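Local structure of rhamnosidase B (Bacillus sp., 2OKX) at residues Asp47-Leu52 / Arg61-Ser66; Asn21-Phe26 / Leu93-Gly98; Leu42-Asp47 / Asp74-Gly79. The protein hydrolyses terminal non-reducing alpha-L-rhamnose residues of alpha-L-rhamnosides, as a glycoside hydrolase of family 78. All coordinates share one frame; numbering follows the deposited sequence.

Interaction 1 (Asp47-Leu52 / Arg61-Ser66); sequences DSRYVL and RGPVRS
The ring of Tyr50 lies over the backbone of Gly62. Gly62 N sits 3.5 Å above the ring plane, over the ring centre. A chi1 of 74° puts CG of Tyr50 between its backbone N and carbonyl carbon, on the side of Gly62. Gly62 has no CB to block the ring. Pro63 extends the packing, with its CD 3.8 Å from Tyr50 CD1, and the peptide bond before Pro63 is cis. Tyr50 OH hydrogen-bonds to Asp74 OD2 and Tyr76 OH. Two backbone bonds join the strands, Tyr50 N to Gly62 O (2.6 Å) and Gly62 N to Tyr50 O (3.2 Å).

Arg49 leaves on the other side of the strand. Its chain bends at chi2 (-70°), which brings CD near Gly62 O and Pro63 O. NH1 bonds to Ser48 O (2.9 Å), from above the carbonyl plane. The same NH1 meets a water at the guanidinium edge, and that water also accepts from Ser66 N. Pro63 O lies over one guanidinium face, and NH2 bonds to Tyr103. Arg49 NH2 comes 3.9 Å from Arg65 CB. The charged groups do not touch, with Arg49 NH2 5.5 Å from Arg65 NE. Their repulsion is probably eased because Arg65 is paired with Asp563 and Glu562. Arg61 runs alongside Val51, NH1 to CG2 3.8 Å, and its charge is met by Glu200.

Ser48 and Arg49 both face Leu95, a classic beta bulge. Strands 49-54 and 57-62 form a beta hairpin at one end of a seven-stranded antiparallel sheet. Strand 87-96 flanks strand 49-54 on its other side. Tyr50 and Leu52 face strands 41-47 and 70-77 of the second sheet, while Arg65 reaches the 6-hairpin glycosidase domain.

Interaction 2 (Asn21-Phe26 / Leu93-Gly98); sequences NEWRCF and LVLHFG
Val94 O accepts from Arg24 N at 2.8 Å, and Val94 N returns a bond to Arg24 O. Glu22 and His96 form a second such pair. Just before the strand, Asn21 N gives a bond to Phe97 O (2.9 Å) that is straight at the hydrogen (173°) but meets the oxygen from above the carbonyl plane.

Trp23 and Leu95 lie side by side and point the same way. Leu95 CG stands over the face of the five-membered ring, 3.6 Å from its centroid, a CH-pi contact. Leu95 CD2 lies just past the rim, 3.6 Å from Trp23 CE2. CG of Trp23 is beside its backbone N (chi1 -67°), on the side of Leu95. Replacing Trp23 by an alanine would probably open a gap over Leu95 CG and CD2 and lose the indole's packing on Pro500 and Glu152.

Strands 22-31 and 87-96 are antiparallel neighbours inside the larger sheet of the N-terminal beta-sandwich. Trp23, Cys25, Leu93 and Leu95 share one face of it. On the other face, Phe26 CE1 packs on Val94 CG2 (3.9 Å), and both side chains also touch Leu111 of the second sheet. Arg24 NE forms a salt bridge with Glu22 OE1 (3.3 Å), meeting it from above the carboxylate plane. Arg24 NH1 bonds to Thr131, and its guanidinium makes a cation-pi contact with Trp12. His96 NE2 bonds to Ser18 and its ND1 to Asp47 O.

Interaction 3 (Leu42-Asp47 / Asp74-Gly79); sequences LHITAD and DSYDIG
Leu42 pairs with Tyr76, and Ile44 with Asp74, as antiparallel hydrogen-bonded pairs on strands whose directions differ by 148°. The strands belong to the five-stranded mixed sheet of the N-terminal beta-sandwich. His43 and Ser75 face each other as the non-hydrogen-bonded pair between them. His43 ND1 and Ser75 OG are 2.7 Å apart and hydrogen-bonded, and either could be the donor. The hydroxyl lies in the plane of the imidazole, at its edge. Both side chains have the same first torsion (-51° in His43, -57° in Ser75), which puts His43 CG and Ser75 OG beside their own backbone N.

On the other face Tyr76 turns its ring edge to strand 41-47. Leu42 O lies at that edge in the ring plane, and Ile44 CG2 is 3.9 Å from Tyr76 CE1. Phe197 stacks on the tyrosine ring. Asp74 OD1 forms a salt bridge with Arg193. Leu42 and Ile78 cross at about a right angle, Leu42 CB to Ile78 CG2 4.0 Å. Asp77 OD1 accepts from Gly79 N at 2.9 Å, an Asx turn.

From the N terminus the chain runs along 22-31, then enters the second sheet at 41-47. It returns to the first sheet for 49-54 and 57-62, where interaction 1 closes the short hairpin. Strand 70-77 goes back to the second sheet, and interaction 3 closes the loop around that hairpin. Strand 87-96 lies in the first sheet again, and interaction 2 closes the longest loop. The three contacts nest without crossing: 1 lies inside 3, and 3 inside 2. Asp47 belongs to both 1 and 3. Strand 49-54 adjoins 87-96, linking 1 to 2. The Tyr50 hydroxyl links 1 to 3 across the sandwich.

Interaction 1 (Asp47-Leu52 / Arg61-Ser66)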
# COMPACT_ATOMS: atom_id res chain seq x y z
N ASP A 47 -5.77 3.07 19.33
CA ASP A 47 -5.27 1.80 18.85
C ASP A 47 -6.51 1.05 18.39
O ASP A 47 -7.36 0.72 19.22
CB ASP A 47 -4.59 1.03 20.00
CG ASP A 47 -3.93 -0.25 19.54
OD1 ASP A 47 -4.54 -0.96 18.72
OD2 ASP A 47 -2.80 -0.55 20.00
N SER A 48 -6.62 0.72 17.10
CA SER A 48 -5.61 1.00 16.07
C SER A 48 -5.73 2.35 15.36
O SER A 48 -4.71 3.01 15.10
CB SER A 48 -5.66 -0.11 15.02
OG SER A 48 -5.74 -1.39 15.62
N ARG A 49 -6.95 2.74 15.01
CA ARG A 49 -7.20 4.00 14.31
C ARG A 49 -8.49 4.65 14.84
O ARG A 49 -9.32 3.98 15.45
CB ARG A 49 -7.34 3.75 12.81
CG ARG A 49 -6.13 3.10 12.15
CD ARG A 49 -4.95 4.05 12.07
NE ARG A 49 -3.85 3.51 11.28
CZ ARG A 49 -2.74 2.97 11.78
NH1 ARG A 49 -2.56 2.90 13.10
NH2 ARG A 49 -1.80 2.51 10.97
N TYR A 50 -8.66 5.95 14.58
CA TYR A 50 -9.86 6.65 15.05
C TYR A 50 -10.45 7.64 14.05
O TYR A 50 -9.78 8.05 13.10
CB TYR A 50 -9.56 7.43 16.33
CG TYR A 50 -8.74 8.69 16.08
CD1 TYR A 50 -7.35 8.69 16.20
CD2 TYR A 50 -9.36 9.87 15.67
CE1 TYR A 50 -6.60 9.83 15.91
CE2 TYR A 50 -8.62 11.02 15.38
CZ TYR A 50 -7.24 10.99 15.50
OH TYR A 50 -6.51 12.11 15.18
N VAL A 51 -11.70 8.00 14.29
CA VAL A 51 -12.42 9.01 13.52
C VAL A 51 -12.99 9.93 14.61
O VAL A 51 -13.78 9.49 15.45
CB VAL A 51 -13.58 8.43 12.69
CG1 VAL A 51 -14.32 9.56 12.00
CG2 VAL A 51 -13.05 7.44 11.66
N LEU A 52 -12.57 11.19 14.60
CA LEU A 52 -12.99 12.16 15.61
C LEU A 52 -14.15 13.07 15.24
O LEU A 52 -14.19 13.64 14.14
CB LEU A 52 -11.80 13.02 16.01
CG LEU A 52 -12.06 14.22 16.93
CD1 LEU A 52 -12.46 13.73 18.32
CD2 LEU A 52 -10.81 15.09 17.01
N ARG A 61 -9.02 12.18 11.30
CA ARG A 61 -8.76 10.74 11.35
C ARG A 61 -7.30 10.53 11.74
O ARG A 61 -6.46 11.40 11.51
CB ARG A 61 -8.99 10.09 9.98
CG ARG A 61 -10.38 10.31 9.39
CD ARG A 61 -10.42 9.82 7.94
NE ARG A 61 -11.67 10.16 7.27
CZ ARG A 61 -12.78 9.43 7.31
NH1 ARG A 61 -12.80 8.29 8.00
NH2 ARG A 61 -13.87 9.84 6.68
N GLY A 62 -7.01 9.37 12.33
CA GLY A 62 -5.65 9.08 12.73
C GLY A 62 -5.59 7.81 13.57
O GLY A 62 -6.51 7.00 13.53
N PRO A 63 -4.48 7.58 14.29
CA PRO A 63 -3.30 8.45 14.29
C PRO A 63 -2.43 8.04 13.10
O PRO A 63 -2.80 7.13 12.36
CB PRO A 63 -2.64 8.11 15.62
CG PRO A 63 -2.89 6.62 15.71
CD PRO A 63 -4.35 6.51 15.29
N VAL A 64 -1.30 8.71 12.91
CA VAL A 64 -0.42 8.32 11.82
C VAL A 64 0.17 6.98 12.23
O VAL A 64 0.11 6.62 13.41
CB VAL A 64 0.71 9.36 11.60
CG1 VAL A 64 0.11 10.69 11.16
CG2 VAL A 64 1.51 9.54 12.88
N ARG A 65 0.72 6.22 11.29
CA ARG A 65 1.27 4.92 11.65
C ARG A 65 2.45 5.07 12.61
O ARG A 65 3.29 5.96 12.44
CB ARG A 65 1.68 4.14 10.39
CG ARG A 65 2.83 4.71 9.59
CD ARG A 65 2.83 4.11 8.18
NE ARG A 65 1.73 4.65 7.38
CZ ARG A 65 1.26 4.10 6.27
NH1 ARG A 65 1.79 2.97 5.81
NH2 ARG A 65 0.26 4.68 5.60
N SER A 66 2.49 4.21 13.62
CA SER A 66 3.55 4.28 14.64
C SER A 66 4.08 2.93 15.11
O SER A 66 3.47 1.89 14.88
CB SER A 66 3.03 4.98 15.90
OG SER A 66 2.17 6.06 15.63
O HOH W 1 0.23 2.08 13.42

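Interaction 2 (Asn21-Phe26 / Leu93-Gly98)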
# COMPACT_ATOMS: atom_id res chain seq x y z
N ASN A 21 -10.97 -7.15 14.61
CA ASN A 21 -11.80 -6.32 13.75
C ASN A 21 -13.04 -5.75 14.46
O ASN A 21 -14.16 -6.01 14.05
CB ASN A 21 -12.23 -7.16 12.55
CG ASN A 21 -12.97 -6.36 11.48
OD1 ASN A 21 -13.65 -6.94 10.63
ND2 ASN A 21 -12.84 -5.05 11.52
N GLU A 22 -12.83 -4.96 15.51
CA GLU A 22 -13.95 -4.38 16.24
C GLU A 22 -13.95 -2.86 16.18
O GLU A 22 -12.94 -2.22 16.47
CB GLU A 22 -13.92 -4.83 17.71
CG GLU A 22 -15.05 -4.23 18.55
CD GLU A 22 -15.04 -4.72 19.99
OE1 GLU A 22 -14.59 -3.97 20.89
OE2 GLU A 22 -15.48 -5.86 20.22
N TRP A 23 -15.09 -2.29 15.81
CA TRP A 23 -15.24 -0.85 15.76
C TRP A 23 -16.04 -0.44 16.99
O TRP A 23 -17.17 -0.90 17.19
CB TRP A 23 -15.96 -0.44 14.46
CG TRP A 23 -15.13 -0.71 13.22
CD1 TRP A 23 -13.92 -1.36 13.16
CD2 TRP A 23 -15.46 -0.34 11.88
NE1 TRP A 23 -13.48 -1.41 11.87
CE2 TRP A 23 -14.40 -0.79 11.06
CE3 TRP A 23 -16.54 0.32 11.28
CZ2 TRP A 23 -14.39 -0.60 9.67
CZ3 TRP A 23 -16.53 0.52 9.90
CH2 TRP A 23 -15.46 0.06 9.11
N ARG A 24 -15.45 0.40 17.83
CA ARG A 24 -16.10 0.83 19.06
C ARG A 24 -16.29 2.34 19.17
O ARG A 24 -15.39 3.12 18.86
CB ARG A 24 -15.29 0.31 20.25
CG ARG A 24 -15.76 0.77 21.62
CD ARG A 24 -14.99 0.02 22.71
NE ARG A 24 -15.39 -1.39 22.77
CZ ARG A 24 -16.53 -1.82 23.30
NH1 ARG A 24 -17.39 -0.96 23.83
NH2 ARG A 24 -16.81 -3.12 23.30
N CYS A 25 -17.47 2.74 19.64
CA CYS A 25 -17.83 4.15 19.81
C CYS A 25 -17.58 4.64 21.23
O CYS A 25 -17.74 3.91 22.20
CB CYS A 25 -19.31 4.36 19.49
SG CYS A 25 -19.85 3.78 17.87
N PHE A 26 -17.18 5.91 21.33
CA PHE A 26 -16.94 6.54 22.62
C PHE A 26 -17.59 7.92 22.63
O PHE A 26 -17.59 8.62 21.61
CB PHE A 26 -15.44 6.69 22.91
CG PHE A 26 -14.72 5.39 23.10
CD1 PHE A 26 -14.22 4.68 22.00
CD2 PHE A 26 -14.56 4.85 24.37
CE1 PHE A 26 -13.57 3.47 22.18
CE2 PHE A 26 -13.91 3.64 24.56
CZ PHE A 26 -13.41 2.94 23.46
N LEU A 93 -14.88 7.17 17.04
CA LEU A 93 -15.06 5.82 16.53
C LEU A 93 -13.65 5.27 16.50
O LEU A 93 -12.77 5.84 15.85
CB LEU A 93 -15.63 5.83 15.11
CG LEU A 93 -15.65 4.44 14.46
CD1 LEU A 93 -16.67 3.56 15.16
CD2 LEU A 93 -15.99 4.56 12.98
N VAL A 94 -13.41 4.17 17.20
CA VAL A 94 -12.08 3.58 17.21
C VAL A 94 -12.14 2.21 16.55
O VAL A 94 -12.97 1.37 16.90
CB VAL A 94 -11.52 3.43 18.65
CG1 VAL A 94 -10.18 2.72 18.61
CG2 VAL A 94 -11.37 4.80 19.29
N LEU A 95 -11.28 2.01 15.56
CA LEU A 95 -11.20 0.73 14.86
C LEU A 95 -10.03 -0.02 15.47
O LEU A 95 -8.90 0.48 15.45
CB LEU A 95 -10.93 0.92 13.36
CG LEU A 95 -11.92 1.65 12.45
CD1 LEU A 95 -11.90 3.15 12.74
CD2 LEU A 95 -11.53 1.39 11.00
N HIS A 96 -10.28 -1.19 16.05
CA HIS A 96 -9.17 -1.97 16.60
C HIS A 96 -9.04 -3.23 15.77
O HIS A 96 -9.96 -4.04 15.71
CB HIS A 96 -9.40 -2.35 18.06
CG HIS A 96 -8.24 -3.08 18.66
ND1 HIS A 96 -7.05 -2.45 18.96
CD2 HIS A 96 -8.05 -4.40 18.90
CE1 HIS A 96 -6.17 -3.35 19.35
NE2 HIS A 96 -6.75 -4.54 19.32
N PHE A 97 -7.88 -3.40 15.14
CA PHE A 97 -7.65 -4.56 14.28
C PHE A 97 -7.52 -5.88 15.03
O PHE A 97 -8.08 -6.89 14.61
CB PHE A 97 -6.40 -4.34 13.42
CG PHE A 97 -6.46 -3.10 12.56
CD1 PHE A 97 -7.65 -2.71 11.95
CD2 PHE A 97 -5.31 -2.35 12.34
CE1 PHE A 97 -7.69 -1.58 11.12
CE2 PHE A 97 -5.34 -1.22 11.51
CZ PHE A 97 -6.54 -0.84 10.90
N GLY A 98 -6.78 -5.86 16.14
CA GLY A 98 -6.59 -7.08 16.91
C GLY A 98 -5.70 -8.06 16.16
O GLY A 98 -5.56 -9.22 16.55

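Interaction 3 (Leu42-Asp47 / Asp74-Gly79)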
# COMPACT_ATOMS: atom_id res chain seq x y z
N LEU A 42 -7.28 19.73 21.23
CA LEU A 42 -7.74 18.39 21.53
C LEU A 42 -6.64 17.44 21.09
O LEU A 42 -6.38 17.28 19.89
CB LEU A 42 -9.04 18.09 20.78
CG LEU A 42 -9.81 16.83 21.19
CD1 LEU A 42 -11.22 16.87 20.62
CD2 LEU A 42 -9.08 15.58 20.70
N HIS A 43 -5.97 16.83 22.07
CA HIS A 43 -4.88 15.90 21.82
C HIS A 43 -5.44 14.49 21.87
O HIS A 43 -6.14 14.12 22.82
CB HIS A 43 -3.81 16.08 22.89
CG HIS A 43 -3.38 17.51 23.07
ND1 HIS A 43 -2.54 18.15 22.18
CD2 HIS A 43 -3.69 18.42 24.02
CE1 HIS A 43 -2.35 19.39 22.59
NE2 HIS A 43 -3.03 19.58 23.70
N ILE A 44 -5.14 13.68 20.86
CA ILE A 44 -5.69 12.34 20.79
C ILE A 44 -4.88 11.32 20.00
O ILE A 44 -4.13 11.66 19.09
CB ILE A 44 -7.11 12.40 20.17
CG1 ILE A 44 -7.69 11.00 19.99
CG2 ILE A 44 -7.04 13.11 18.81
CD1 ILE A 44 -9.10 10.99 19.41
N THR A 45 -5.03 10.06 20.39
CA THR A 45 -4.41 8.94 19.71
C THR A 45 -5.26 7.73 20.07
O THR A 45 -6.04 7.77 21.02
CB THR A 45 -2.94 8.71 20.13
OG1 THR A 45 -2.34 7.77 19.22
CG2 THR A 45 -2.84 8.16 21.54
N ALA A 46 -5.13 6.65 19.30
CA ALA A 46 -5.91 5.46 19.57
C ALA A 46 -5.24 4.23 18.97
O ALA A 46 -4.27 4.34 18.22
CB ALA A 46 -7.31 5.62 19.00
N ASP A 47 -5.77 3.07 19.33
CA ASP A 47 -5.27 1.80 18.85
C ASP A 47 -6.51 1.05 18.39
O ASP A 47 -7.36 0.72 19.22
CB ASP A 47 -4.59 1.03 20.00
CG ASP A 47 -3.93 -0.25 19.54
OD1 ASP A 47 -4.54 -0.96 18.72
OD2 ASP A 47 -2.80 -0.55 20.00
N ASP A 74 -2.33 13.12 17.84
CA ASP A 74 -2.70 14.31 17.09
C ASP A 74 -3.25 15.42 17.98
O ASP A 74 -3.87 15.14 19.01
CB ASP A 74 -3.75 13.95 16.03
CG ASP A 74 -3.29 12.82 15.14
OD1 ASP A 74 -2.14 12.89 14.65
OD2 ASP A 74 -4.07 11.88 14.91
N SER A 75 -3.01 16.66 17.58
CA SER A 75 -3.49 17.82 18.32
C SER A 75 -4.29 18.73 17.40
O SER A 75 -3.73 19.34 16.49
CB SER A 75 -2.31 18.60 18.90
OG SER A 75 -1.50 17.79 19.73
N TYR A 76 -5.60 18.81 17.63
CA TYR A 76 -6.47 19.65 16.81
C TYR A 76 -6.92 20.92 17.51
O TYR A 76 -7.19 20.92 18.71
CB TYR A 76 -7.75 18.91 16.43
CG TYR A 76 -7.57 17.64 15.63
CD1 TYR A 76 -7.24 16.44 16.26
CD2 TYR A 76 -7.75 17.64 14.25
CE1 TYR A 76 -7.10 15.26 15.53
CE2 TYR A 76 -7.62 16.47 13.51
CZ TYR A 76 -7.29 15.28 14.16
OH TYR A 76 -7.13 14.13 13.43
N ASP A 77 -6.99 22.01 16.75
CA ASP A 77 -7.49 23.26 17.30
C ASP A 77 -8.99 23.14 17.01
O ASP A 77 -9.40 23.24 15.85
CB ASP A 77 -6.92 24.46 16.55
CG ASP A 77 -7.44 25.78 17.10
OD1 ASP A 77 -8.63 25.85 17.46
OD2 ASP A 77 -6.65 26.74 17.17
N ILE A 78 -9.79 22.91 18.04
CA ILE A 78 -11.23 22.75 17.85
C ILE A 78 -12.05 24.00 18.14
O ILE A 78 -13.26 23.91 18.34
CB ILE A 78 -11.79 21.60 18.73
CG1 ILE A 78 -11.44 21.87 20.20
CG2 ILE A 78 -11.22 20.27 18.27
CD1 ILE A 78 -12.07 20.88 21.16
N GLY A 79 -11.40 25.16 18.13
CA GLY A 79 -12.12 26.40 18.40
C GLY A 79 -13.29 26.60 17.47
O GLY A 79 -14.28 27.25 17.83